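Local coordinates for glutamate--tRNA ligase (Methanothermobacter thermautotrophicus, PDB 3AII), which is a non-discriminating class I synthetase that probably activates glutamate with ATP as Glu-AMP and transfers it to the acceptor end of tRNA, at residues D526-L531 with F536-S541; G514-D519 with M546-A551; Y404-D409 with A502-P507; E343-D348 with I358-I363. All coordinates share one frame; numbering follows the deposited sequence.

Contact 1: residues D526-L531 with F536-S541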
loop_
_atom_site.group_PDB
_atom_site.type_symbol
_atom_site.label_atom_id
_atom_site.label_comp_id
_atom_site.label_asym_id
_atom_site.label_seq_id
_atom_site.Cartn_x
_atom_site.Cartn_y
_atom_site.Cartn_z
ATOM N N ASP A 526 19.758 2.152 -1.132
ATOM C CA ASP A 526 18.712 3.169 -0.970
ATOM C C ASP A 526 18.814 4.327 -1.960
ATOM O O ASP A 526 17.860 5.085 -2.122
ATOM C CB ASP A 526 18.640 3.726 0.461
ATOM C CG ASP A 526 18.269 2.672 1.484
ATOM O OD1 ASP A 526 18.632 2.846 2.667
ATOM O OD2 ASP A 526 17.618 1.674 1.110
ATOM N N ASP A 527 19.958 4.479 -2.621
ATOM C CA ASP A 527 20.055 5.513 -3.660
ATOM C C ASP A 527 19.072 5.206 -4.792
ATOM O O ASP A 527 18.902 4.052 -5.179
ATOM C CB ASP A 527 21.477 5.619 -4.212
ATOM C CG ASP A 527 22.433 6.286 -3.246
ATOM O OD1 ASP A 527 23.656 6.204 -3.488
ATOM O OD2 ASP A 527 21.958 6.882 -2.255
ATOM N N VAL A 528 18.404 6.230 -5.308
ATOM C CA VAL A 528 17.492 6.020 -6.428
ATOM C C VAL A 528 18.029 6.774 -7.619
ATOM O O VAL A 528 18.286 7.966 -7.521
ATOM C CB VAL A 528 16.074 6.494 -6.088
ATOM C CG1 VAL A 528 15.150 6.272 -7.273
ATOM C CG2 VAL A 528 15.558 5.756 -4.838
ATOM N N VAL A 529 18.223 6.073 -8.736
ATOM C CA VAL A 529 18.940 6.638 -9.860
ATOM C C VAL A 529 18.102 6.549 -11.117
ATOM O O VAL A 529 17.061 5.884 -11.147
ATOM C CB VAL A 529 20.263 5.889 -10.098
ATOM C CG1 VAL A 529 21.131 5.960 -8.852
ATOM C CG2 VAL A 529 19.990 4.427 -10.485
ATOM N N GLN A 530 18.551 7.262 -12.138
ATOM C CA GLN A 530 17.989 7.127 -13.468
ATOM C C GLN A 530 18.964 6.332 -14.335
ATOM O O GLN A 530 20.095 6.773 -14.612
ATOM C CB GLN A 530 17.727 8.503 -14.094
ATOM C CG GLN A 530 17.112 8.388 -15.475
ATOM C CD GLN A 530 16.618 9.710 -16.032
ATOM O OE1 GLN A 530 16.902 10.782 -15.488
ATOM N NE2 GLN A 530 15.858 9.639 -17.115
ATOM N N LEU A 531 18.548 5.131 -14.718
ATOM C CA LEU A 531 19.282 4.350 -15.695
ATOM C C LEU A 531 18.823 4.864 -17.051
ATOM O O LEU A 531 17.694 4.601 -17.486
ATOM C CB LEU A 531 18.943 2.871 -15.506
ATOM C CG LEU A 531 19.273 2.356 -14.101
ATOM C CD1 LEU A 531 18.939 0.870 -13.967
ATOM C CD2 LEU A 531 20.751 2.607 -13.745
ATOM N N PHE A 536 13.929 4.582 -13.981
ATOM C CA PHE A 536 14.388 4.912 -12.631
ATOM C C PHE A 536 14.386 3.644 -11.800
ATOM O O PHE A 536 13.547 2.766 -12.013
ATOM C CB PHE A 536 13.468 5.944 -11.995
ATOM C CG PHE A 536 13.518 7.284 -12.671
ATOM C CD1 PHE A 536 14.409 8.246 -12.248
ATOM C CD2 PHE A 536 12.687 7.567 -13.744
ATOM C CE1 PHE A 536 14.458 9.482 -12.865
ATOM C CE2 PHE A 536 12.739 8.797 -14.372
ATOM C CZ PHE A 536 13.625 9.757 -13.930
ATOM N N ALA A 537 15.332 3.533 -10.868
ATOM C CA ALA A 537 15.435 2.320 -10.054
ATOM C C ALA A 537 16.161 2.597 -8.751
ATOM O O ALA A 537 17.033 3.458 -8.690
ATOM C CB ALA A 537 16.172 1.215 -10.836
ATOM N N ARG A 538 15.817 1.837 -7.718
ATOM C CA ARG A 538 16.475 1.986 -6.427
ATOM C C ARG A 538 17.524 0.891 -6.260
ATOM O O ARG A 538 17.257 -0.279 -6.555
ATOM C CB ARG A 538 15.430 1.890 -5.307
ATOM C CG ARG A 538 16.046 1.860 -3.919
ATOM C CD ARG A 538 14.966 1.734 -2.805
ATOM N NE ARG A 538 15.621 1.223 -1.600
ATOM C CZ ARG A 538 15.905 -0.059 -1.404
ATOM N NH1 ARG A 538 16.551 -0.433 -0.311
ATOM N NH2 ARG A 538 15.546 -0.973 -2.299
ATOM N N LEU A 539 18.708 1.266 -5.777
ATOM C CA LEU A 539 19.747 0.282 -5.471
ATOM C C LEU A 539 19.391 -0.475 -4.183
ATOM O O LEU A 539 19.268 0.118 -3.102
ATOM C CB LEU A 539 21.118 0.941 -5.323
ATOM C CG LEU A 539 22.243 -0.068 -5.041
ATOM C CD1 LEU A 539 22.426 -1.029 -6.218
ATOM C CD2 LEU A 539 23.569 0.648 -4.743
ATOM N N ASP A 540 19.234 -1.786 -4.317
ATOM C CA ASP A 540 18.729 -2.629 -3.227
ATOM C C ASP A 540 19.863 -3.367 -2.526
ATOM O O ASP A 540 19.825 -3.594 -1.313
ATOM C CB ASP A 540 17.703 -3.621 -3.776
ATOM C CG ASP A 540 17.017 -4.416 -2.678
ATOM O OD1 ASP A 540 17.311 -5.623 -2.566
ATOM O OD2 ASP A 540 16.205 -3.835 -1.923
ATOM N N SER A 541 20.881 -3.737 -3.290
ATOM C CA SER A 541 22.075 -4.327 -2.697
ATOM C C SER A 541 23.299 -3.975 -3.524
ATOM O O SER A 541 23.245 -3.959 -4.754
ATOM C CB SER A 541 21.920 -5.843 -2.532
ATOM O OG SER A 541 21.591 -6.463 -3.759
#
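R538 has CG trans to its backbone N (chi1 173°) and stays extended as far as NE, which carries its guanidinium along to D526, whose CG is turned to the side of its own backbone N (chi1 -63°). The two side chains run side by side. R538 NH1 meets D526 OD2 at 2.8 Å, close to the guanidinium plane, and NE adds a weak bond of 3.4 Å to that same oxygen. Another N-H is used within the strand: R538 NH2 reaches the anti lone pair of D540 OD2 at 3.0 Å. The arginine therefore sits between two carboxylates, whose charges it probably balances, with help at D540 from R360. V528 CG2 packs across the aliphatic part, 3.9 Å from R538 CB.

Towards the turn an aromatic ring takes over. Q530 lies over F536, with CG 4.2 Å from the ring centroid in a CH-pi contact and the amide stacked 26° from parallel to the ring. Helix 386-397 packs on F536 through R394 and L397. Between these ends V529 and A537 exchange two backbone bonds, V529 N to A537 O and A537 N to V529 O, each 2.9 Å long, and D526 and D527 both bond to L539. This is an antiparallel beta hairpin of the anticodon-binding region, with a classic bulge at D540 and S541, which both face V547 of the next strand.

Contact 2: residues G514-D519 with M546-A551; sequences GVIEAD and MVFYYA
I516 overlaps two side chains of 546-551 at once, one with each of its branches. CD1 rests against the F548 ring at CE1 and CZ, 3.9 Å from CZ, while CG2 meets the methyl CE of M546 at 3.8 Å. With CG1 opposite the backbone N (chi1 -168°) and the chain extended beyond it, the delta carbon is driven far enough from its strand to touch the phenylalanine, which comes from the opposite direction. M546 instead crosses the isoleucine at about a right angle; a bend about its last torsion (chi3 -99°) turns the sulfur-bound methyl towards I516 CG2. The contact is wholly apolar and buried in the interior of the curled sheet, consistent with the beta-barrel fold of the anticodon-binding part. The CA atoms of I516 and M546 are 9.0 Å apart, too far for the backbones to pair.

Just beyond I516, the E517 carboxylate is held by R438 and the backbone N of F405. Strand 500-505 runs between 511-516 and 546-552 in the sheet and offers L500 to M546 and A502 to I516, while strand 535-541, on the other flank of 546-552, packs L539 against both M546 and F548.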
loop_
_atom_site.group_PDB
_atom_site.type_symbol
_atom_site.label_atom_id
_atom_site.label_comp_id
_atom_site.label_asym_id
_atom_site.label_seq_id
_atom_site.Cartn_x
_atom_site.Cartn_y
_atom_site.Cartn_z
ATOM N N GLY A 514 22.763 -7.123 -16.953
ATOM C CA GLY A 514 23.524 -6.292 -17.875
ATOM C C GLY A 514 24.788 -5.760 -17.242
ATOM O O GLY A 514 25.302 -6.332 -16.282
ATOM N N VAL A 515 25.292 -4.662 -17.802
ATOM C CA VAL A 515 26.460 -3.997 -17.259
ATOM C C VAL A 515 26.156 -2.519 -17.065
ATOM O O VAL A 515 25.310 -1.953 -17.751
ATOM C CB VAL A 515 27.718 -4.179 -18.133
ATOM C CG1 VAL A 515 28.165 -5.647 -18.117
ATOM C CG2 VAL A 515 27.461 -3.698 -19.566
ATOM N N ILE A 516 26.859 -1.909 -16.122
ATOM C CA ILE A 516 26.646 -0.503 -15.805
ATOM C C ILE A 516 28.005 0.197 -15.770
ATOM O O ILE A 516 29.037 -0.428 -15.545
ATOM C CB ILE A 516 25.857 -0.362 -14.459
ATOM C CG1 ILE A 516 25.365 1.076 -14.237
ATOM C CG2 ILE A 516 26.692 -0.891 -13.271
ATOM C CD1 ILE A 516 24.296 1.206 -13.136
ATOM N N GLU A 517 28.013 1.496 -16.026
ATOM C CA GLU A 517 29.268 2.225 -16.047
ATOM C C GLU A 517 29.949 2.281 -14.668
ATOM O O GLU A 517 29.294 2.172 -13.634
ATOM C CB GLU A 517 29.053 3.622 -16.622
ATOM C CG GLU A 517 28.333 4.560 -15.685
ATOM C CD GLU A 517 28.078 5.898 -16.344
ATOM O OE1 GLU A 517 28.895 6.825 -16.157
ATOM O OE2 GLU A 517 27.066 6.007 -17.060
ATOM N N ALA A 518 31.277 2.434 -14.697
ATOM C CA ALA A 518 32.120 2.384 -13.502
ATOM C C ALA A 518 31.664 3.260 -12.347
ATOM O O ALA A 518 31.744 2.854 -11.184
ATOM C CB ALA A 518 33.572 2.727 -13.871
ATOM N N ASP A 519 31.182 4.464 -12.639
ATOM C CA ASP A 519 30.778 5.376 -11.566
ATOM C C ASP A 519 29.633 4.894 -10.676
ATOM O O ASP A 519 29.478 5.354 -9.546
ATOM C CB ASP A 519 30.444 6.755 -12.131
ATOM C CG ASP A 519 31.672 7.601 -12.352
ATOM O OD1 ASP A 519 32.637 7.477 -11.561
ATOM O OD2 ASP A 519 31.674 8.393 -13.321
ATOM N N MET A 546 25.800 -5.270 -8.354
ATOM C CA MET A 546 24.714 -4.400 -7.918
ATOM C C MET A 546 23.345 -4.942 -8.328
ATOM O O MET A 546 23.149 -5.412 -9.448
ATOM C CB MET A 546 24.912 -3.007 -8.518
ATOM C CG MET A 546 25.957 -2.187 -7.816
ATOM S SD MET A 546 26.287 -0.703 -8.791
ATOM C CE MET A 546 27.765 -1.183 -9.658
ATOM N N VAL A 547 22.388 -4.862 -7.416
ATOM C CA VAL A 547 21.015 -5.218 -7.741
ATOM C C VAL A 547 20.092 -4.023 -7.514
ATOM O O VAL A 547 20.020 -3.500 -6.408
ATOM C CB VAL A 547 20.538 -6.395 -6.890
ATOM C CG1 VAL A 547 19.115 -6.758 -7.257
ATOM C CG2 VAL A 547 21.481 -7.584 -7.087
ATOM N N PHE A 548 19.403 -3.599 -8.572
ATOM C CA PHE A 548 18.435 -2.510 -8.496
ATOM C C PHE A 548 17.036 -3.076 -8.590
ATOM O O PHE A 548 16.827 -4.122 -9.215
ATOM C CB PHE A 548 18.594 -1.561 -9.692
ATOM C CG PHE A 548 19.917 -0.844 -9.741
ATOM C CD1 PHE A 548 21.005 -1.420 -10.373
ATOM C CD2 PHE A 548 20.058 0.416 -9.177
ATOM C CE1 PHE A 548 22.228 -0.758 -10.437
ATOM C CE2 PHE A 548 21.274 1.085 -9.229
ATOM C CZ PHE A 548 22.363 0.497 -9.861
ATOM N N TYR A 549 16.083 -2.362 -7.999
ATOM C CA TYR A 549 14.659 -2.615 -8.200
ATOM C C TYR A 549 14.032 -1.501 -9.044
ATOM O O TYR A 549 14.125 -0.323 -8.708
ATOM C CB TYR A 549 13.936 -2.785 -6.847
ATOM C CG TYR A 549 14.007 -4.207 -6.345
ATOM C CD1 TYR A 549 12.854 -4.975 -6.195
ATOM C CD2 TYR A 549 15.229 -4.797 -6.065
ATOM C CE1 TYR A 549 12.928 -6.292 -5.768
ATOM C CE2 TYR A 549 15.315 -6.110 -5.637
ATOM C CZ TYR A 549 14.155 -6.854 -5.497
ATOM O OH TYR A 549 14.237 -8.166 -5.075
ATOM N N TYR A 550 13.393 -1.891 -10.147
ATOM C CA TYR A 550 12.819 -0.953 -11.109
ATOM C C TYR A 550 11.591 -0.223 -10.592
ATOM O O TYR A 550 10.654 -0.839 -10.067
ATOM C CB TYR A 550 12.454 -1.717 -12.378
ATOM C CG TYR A 550 12.183 -0.876 -13.608
ATOM C CD1 TYR A 550 13.234 -0.450 -14.419
ATOM C CD2 TYR A 550 10.881 -0.542 -13.987
ATOM C CE1 TYR A 550 12.998 0.301 -15.558
ATOM C CE2 TYR A 550 10.637 0.199 -15.140
ATOM C CZ TYR A 550 11.705 0.617 -15.918
ATOM O OH TYR A 550 11.494 1.361 -17.065
ATOM N N ALA A 551 11.580 1.096 -10.749
ATOM C CA ALA A 551 10.398 1.874 -10.412
ATOM C C ALA A 551 9.517 2.036 -11.641
ATOM O O ALA A 551 8.435 1.447 -11.719
ATOM C CB ALA A 551 10.789 3.243 -9.848
#

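Contact 3: residues Y404-D409 with A502-P507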
loop_
_atom_site.group_PDB
_atom_site.type_symbol
_atom_site.label_atom_id
_atom_site.label_comp_id
_atom_site.label_asym_id
_atom_site.label_seq_id
_atom_site.Cartn_x
_atom_site.Cartn_y
_atom_site.Cartn_z
ATOM N N TYR A 404 23.031 7.202 -14.832
ATOM C CA TYR A 404 24.053 6.247 -15.259
ATOM C C TYR A 404 23.590 5.482 -16.500
ATOM O O TYR A 404 22.381 5.354 -16.736
ATOM C CB TYR A 404 24.341 5.244 -14.136
ATOM C CG TYR A 404 24.812 5.903 -12.856
ATOM C CD1 TYR A 404 26.161 6.176 -12.654
ATOM C CD2 TYR A 404 23.904 6.306 -11.889
ATOM C CE1 TYR A 404 26.596 6.802 -11.489
ATOM C CE2 TYR A 404 24.328 6.934 -10.727
ATOM C CZ TYR A 404 25.672 7.169 -10.535
ATOM O OH TYR A 404 26.072 7.808 -9.377
ATOM N N PHE A 405 24.548 4.942 -17.253
ATOM C CA PHE A 405 24.249 4.048 -18.384
ATOM C C PHE A 405 24.288 2.591 -17.916
ATOM O O PHE A 405 25.350 2.100 -17.513
ATOM C CB PHE A 405 25.283 4.215 -19.508
ATOM C CG PHE A 405 25.168 5.508 -20.284
ATOM C CD1 PHE A 405 23.962 6.196 -20.355
ATOM C CD2 PHE A 405 26.268 6.011 -20.967
ATOM C CE1 PHE A 405 23.864 7.393 -21.084
ATOM C CE2 PHE A 405 26.169 7.199 -21.697
ATOM C CZ PHE A 405 24.968 7.874 -21.763
ATOM N N PHE A 406 23.139 1.919 -17.980
ATOM C CA PHE A 406 23.030 0.483 -17.746
ATOM C C PHE A 406 22.581 -0.140 -19.055
ATOM O O PHE A 406 21.528 0.205 -19.573
ATOM C CB PHE A 406 21.999 0.201 -16.641
ATOM C CG PHE A 406 21.551 -1.252 -16.556
ATOM C CD1 PHE A 406 22.405 -2.226 -16.060
ATOM C CD2 PHE A 406 20.268 -1.618 -16.946
ATOM C CE1 PHE A 406 21.999 -3.559 -15.972
ATOM C CE2 PHE A 406 19.842 -2.944 -16.856
ATOM C CZ PHE A 406 20.705 -3.913 -16.371
ATOM N N ALA A 407 23.402 -1.038 -19.591
ATOM C CA ALA A 407 23.071 -1.733 -20.831
ATOM C C ALA A 407 22.525 -3.119 -20.497
ATOM O O ALA A 407 23.289 -4.018 -20.133
ATOM C CB ALA A 407 24.311 -1.844 -21.716
ATOM N N ALA A 408 21.206 -3.269 -20.610
ATOM C CA ALA A 408 20.533 -4.552 -20.404
ATOM C C ALA A 408 20.881 -5.515 -21.542
ATOM O O ALA A 408 20.980 -5.091 -22.687
ATOM C CB ALA A 408 19.049 -4.340 -20.366
ATOM N N ASP A 409 21.031 -6.801 -21.221
ATOM C CA ASP A 409 21.330 -7.834 -22.227
ATOM C C ASP A 409 22.379 -7.343 -23.217
ATOM O O ASP A 409 22.150 -7.299 -24.430
ATOM C CB ASP A 409 20.055 -8.267 -22.950
ATOM C CG ASP A 409 19.087 -9.000 -22.032
ATOM O OD1 ASP A 409 19.541 -9.648 -21.062
ATOM O OD2 ASP A 409 17.871 -8.920 -22.278
ATOM N N ALA A 502 25.622 -5.746 -13.264
ATOM C CA ALA A 502 24.450 -5.287 -12.534
ATOM C C ALA A 502 23.216 -6.037 -12.983
ATOM O O ALA A 502 23.190 -6.632 -14.058
ATOM C CB ALA A 502 24.242 -3.785 -12.734
ATOM N N GLU A 503 22.184 -6.007 -12.156
ATOM C CA GLU A 503 20.899 -6.531 -12.568
ATOM C C GLU A 503 19.805 -5.667 -11.995
ATOM O O GLU A 503 20.005 -4.955 -11.007
ATOM C CB GLU A 503 20.721 -7.983 -12.143
ATOM C CG GLU A 503 20.763 -8.221 -10.659
ATOM C CD GLU A 503 20.811 -9.701 -10.331
ATOM O OE1 GLU A 503 21.773 -10.372 -10.764
ATOM O OE2 GLU A 503 19.886 -10.193 -9.648
ATOM N N VAL A 504 18.661 -5.712 -12.653
ATOM C CA VAL A 504 17.504 -4.943 -12.243
ATOM C C VAL A 504 16.331 -5.900 -12.120
ATOM O O VAL A 504 16.049 -6.675 -13.048
ATOM C CB VAL A 504 17.174 -3.848 -13.271
ATOM C CG1 VAL A 504 15.966 -3.034 -12.814
ATOM C CG2 VAL A 504 18.392 -2.941 -13.479
ATOM N N ILE A 505 15.678 -5.881 -10.964
ATOM C CA ILE A 505 14.471 -6.685 -10.773
ATOM C C ILE A 505 13.279 -5.868 -11.213
ATOM O O ILE A 505 13.057 -4.768 -10.704
ATOM C CB ILE A 505 14.299 -7.124 -9.322
ATOM C CG1 ILE A 505 15.576 -7.806 -8.836
ATOM C CG2 ILE A 505 13.075 -8.030 -9.199
ATOM C CD1 ILE A 505 16.028 -8.961 -9.707
ATOM N N MET A 506 12.521 -6.395 -12.173
ATOM C CA MET A 506 11.422 -5.650 -12.772
ATOM C C MET A 506 10.139 -5.854 -11.966
ATOM O O MET A 506 10.097 -6.695 -11.064
ATOM C CB MET A 506 11.223 -6.051 -14.246
ATOM C CG MET A 506 12.480 -5.964 -15.110
ATOM S SD MET A 506 13.196 -4.299 -15.152
ATOM C CE MET A 506 12.007 -3.416 -16.124
ATOM N N PRO A 507 9.102 -5.062 -12.257
ATOM C CA PRO A 507 7.921 -5.119 -11.396
ATOM C C PRO A 507 7.193 -6.468 -11.429
ATOM O O PRO A 507 6.378 -6.712 -10.544
ATOM C CB PRO A 507 7.042 -3.983 -11.934
ATOM C CG PRO A 507 8.030 -3.022 -12.535
ATOM C CD PRO A 507 9.043 -3.921 -13.186
#
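The ring of F406 has V504 CG2 over one face, A408 N of its own strand above the other, and A502 O at its edge. The valine methyl makes a CH-pi contact, 4.1 Å from the ring centroid and 27° off the ring normal, and its shortest approach is to CE2, at 3.7 Å. A408 N stands 4.0 Å above the opposite face, displaced towards the rim. At the edge, F406 CE1 comes within 3.8 Å of A502 O. The CB of A502 sits beyond the rim on the valine's side, 3.9 Å from F406 CE1, and so the ring is bordered by both residues of strand 500-505 that turn towards it.

F406 reaches them because CG lies opposite its backbone N (chi1 165°), which sends the ring away from its strand and across to the other. V504 meets it with the methyl that is trans to its own carbonyl carbon. F534 approaches the phenylalanine edge-to-face, and L531 packs on both F406 and V504. Cutting F406 back to an alanine is likely to leave a gap in front of A502 and take from the V504 methyl the aromatic face it rests on. Strand 511-516 lies between 402-408 and 500-505, so the contact spans the inside of the sheet; such apolar packing is characteristic of the interior of the beta-barrels that form the anticodon-binding part of GlnRS-like synthetases.

Contact 4: residues E343-D348 with I358-I363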
loop_
_atom_site.group_PDB
_atom_site.type_symbol
_atom_site.label_atom_id
_atom_site.label_comp_id
_atom_site.label_asym_id
_atom_site.label_seq_id
_atom_site.Cartn_x
_atom_site.Cartn_y
_atom_site.Cartn_z
ATOM N N GLU A 343 6.582 -18.160 -4.520
ATOM C CA GLU A 343 6.322 -17.222 -5.607
ATOM C C GLU A 343 5.969 -15.826 -5.111
ATOM O O GLU A 343 5.371 -15.036 -5.837
ATOM C CB GLU A 343 5.258 -17.752 -6.572
ATOM C CG GLU A 343 5.808 -18.763 -7.559
ATOM C CD GLU A 343 7.145 -18.329 -8.138
ATOM O OE1 GLU A 343 7.288 -17.136 -8.481
ATOM O OE2 GLU A 343 8.056 -19.179 -8.248
ATOM N N TYR A 344 6.317 -15.558 -3.857
ATOM C CA TYR A 344 6.531 -14.199 -3.370
ATOM C C TYR A 344 7.664 -14.287 -2.358
ATOM O O TYR A 344 7.652 -15.147 -1.479
ATOM C CB TYR A 344 5.282 -13.592 -2.729
ATOM C CG TYR A 344 4.120 -13.393 -3.673
ATOM C CD1 TYR A 344 4.293 -12.773 -4.902
ATOM C CD2 TYR A 344 2.843 -13.806 -3.324
ATOM C CE1 TYR A 344 3.229 -12.591 -5.768
ATOM C CE2 TYR A 344 1.771 -13.625 -4.177
ATOM C CZ TYR A 344 1.969 -13.019 -5.397
ATOM O OH TYR A 344 0.900 -12.844 -6.242
ATOM N N SER A 345 8.653 -13.412 -2.500
ATOM C CA SER A 345 9.856 -13.475 -1.678
ATOM C C SER A 345 9.602 -12.916 -0.288
ATOM O O SER A 345 10.364 -13.171 0.650
ATOM C CB SER A 345 10.993 -12.701 -2.347
ATOM O OG SER A 345 10.574 -11.392 -2.697
ATOM N N GLY A 346 8.523 -12.151 -0.164
ATOM C CA GLY A 346 8.213 -11.462 1.073
ATOM C C GLY A 346 7.209 -10.358 0.817
ATOM O O GLY A 346 6.684 -10.223 -0.290
ATOM N N TRP A 347 6.937 -9.562 1.844
ATOM C CA TRP A 347 5.960 -8.497 1.719
ATOM C C TRP A 347 6.455 -7.402 0.777
ATOM O O TRP A 347 5.666 -6.580 0.297
ATOM C CB TRP A 347 5.637 -7.923 3.092
ATOM C CG TRP A 347 4.738 -8.817 3.908
ATOM C CD1 TRP A 347 5.071 -9.500 5.039
ATOM C CD2 TRP A 347 3.367 -9.124 3.635
ATOM N NE1 TRP A 347 3.977 -10.208 5.500
ATOM C CE2 TRP A 347 2.921 -9.992 4.654
ATOM C CE3 TRP A 347 2.469 -8.740 2.634
ATOM C CZ2 TRP A 347 1.616 -10.486 4.697
ATOM C CZ3 TRP A 347 1.172 -9.230 2.677
ATOM C CH2 TRP A 347 0.760 -10.094 3.703
ATOM N N ASP A 348 7.760 -7.392 0.519
ATOM C CA ASP A 348 8.338 -6.405 -0.396
ATOM C C ASP A 348 8.658 -6.978 -1.787
ATOM O O ASP A 348 9.495 -6.444 -2.527
ATOM C CB ASP A 348 9.560 -5.729 0.232
ATOM C CG ASP A 348 10.655 -6.710 0.580
ATOM O OD1 ASP A 348 10.438 -7.927 0.423
ATOM O OD2 ASP A 348 11.734 -6.262 1.014
ATOM N N ILE A 358 6.445 -1.084 -2.981
ATOM C CA ILE A 358 6.670 0.101 -3.813
ATOM C C ILE A 358 7.817 0.969 -3.292
ATOM O O ILE A 358 8.576 1.541 -4.086
ATOM C CB ILE A 358 5.399 0.929 -4.088
ATOM C CG1 ILE A 358 4.785 1.468 -2.801
ATOM C CG2 ILE A 358 4.373 0.092 -4.847
ATOM C CD1 ILE A 358 3.604 2.394 -3.045
ATOM N N ALA A 359 7.970 1.049 -1.971
ATOM C CA ALA A 359 9.135 1.745 -1.410
ATOM C C ALA A 359 10.452 1.122 -1.863
ATOM O O ALA A 359 11.438 1.828 -2.123
ATOM C CB ALA A 359 9.066 1.792 0.115
ATOM N N ARG A 360 10.475 -0.204 -1.966
ATOM C CA ARG A 360 11.695 -0.903 -2.319
ATOM C C ARG A 360 12.093 -0.583 -3.759
ATOM O O ARG A 360 13.260 -0.685 -4.110
ATOM C CB ARG A 360 11.518 -2.407 -2.138
ATOM C CG ARG A 360 12.810 -3.192 -2.280
ATOM C CD ARG A 360 12.526 -4.691 -2.312
ATOM N NE ARG A 360 13.756 -5.464 -2.180
ATOM C CZ ARG A 360 13.805 -6.788 -2.197
ATOM N NH1 ARG A 360 12.689 -7.486 -2.349
ATOM N NH2 ARG A 360 14.968 -7.409 -2.061
ATOM N N ARG A 361 11.109 -0.192 -4.572
ATOM C CA ARG A 361 11.332 0.153 -5.977
ATOM C C ARG A 361 11.721 1.621 -6.187
ATOM O O ARG A 361 12.063 2.025 -7.302
ATOM C CB ARG A 361 10.068 -0.167 -6.787
ATOM C CG ARG A 361 9.815 -1.653 -6.917
ATOM C CD ARG A 361 8.430 -1.929 -7.473
ATOM N NE ARG A 361 8.162 -1.166 -8.680
ATOM C CZ ARG A 361 6.946 -0.932 -9.161
ATOM N NH1 ARG A 361 5.866 -1.390 -8.517
ATOM N NH2 ARG A 361 6.802 -0.236 -10.274
ATOM N N GLY A 362 11.651 2.418 -5.126
ATOM C CA GLY A 362 11.980 3.833 -5.216
ATOM C C GLY A 362 10.792 4.748 -5.448
ATOM O O GLY A 362 10.958 5.913 -5.828
ATOM N N ILE A 363 9.585 4.240 -5.221
ATOM C CA ILE A 363 8.421 5.124 -5.202
ATOM C C ILE A 363 8.428 5.938 -3.902
ATOM O O ILE A 363 8.516 5.376 -2.807
ATOM C CB ILE A 363 7.107 4.339 -5.287
ATOM C CG1 ILE A 363 7.092 3.428 -6.524
ATOM C CG2 ILE A 363 5.923 5.300 -5.267
ATOM C CD1 ILE A 363 7.250 4.157 -7.832
#
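D348 and R360 cross obliquely with their flat groups nearly parallel, the carboxylate tilted only 14° from the guanidinium. D348 OD2 lies 3.4 Å above one face of the arginine group, displaced towards its rim, rather than in line with an N-H. The salt bridge, 3.6 Å from D348 OD1 to R360 NH1, is thus one of charges alone. The directed bond goes to the backbone instead: NH1 points at D348 O in the guanidinium plane, though at 3.4 Å it is weak.

One residue supplies both partners because D348 CG sits between its backbone N and carbonyl carbon (chi1 60°), leaving the carboxylate close to its own C=O. R360 comes to them extended, and its CD brushes D348 O at 3.5 Å. The stronger grip on the arginine is elsewhere, in the salt bridge from NE to D540. A leucine in place of R360 would probably leave D348 without its opposite charge, take away one of D540's two arginine partners and weaken the tie between loop and helix end, where G362 closes a Schellman motif. Stacked ions and a long bond on a partly exposed surface imply a mainly electrostatic hold, which solvent would be expected to dampen.

How the contacts relate
Contacts 1, 2 and 3 belong to one curled beta-sheet of the anticodon-binding region: the centres of contacts 2 and 3 lie about 5 Å apart, those of 1 and 2 about 8 Å. Backbone pairing ties them, with R538 O 2.8 Å from Y549 N, F548 O 2.7 Å from I505 N, and Q530 O of contact 1 3.0 Å from Y404 N of contact 3. Contact 4, in the catalytic part of the chain, meets these strands where R538 NH2 lies 2.9 Å from R360 O and where R361 bonds the carbonyls of Y550 and A551. W347, next to D348 in the loop, touches P108 of the predicted HIGH motif, so the loop of contact 4 reaches both that motif and, through R360, the anticodon-binding strands.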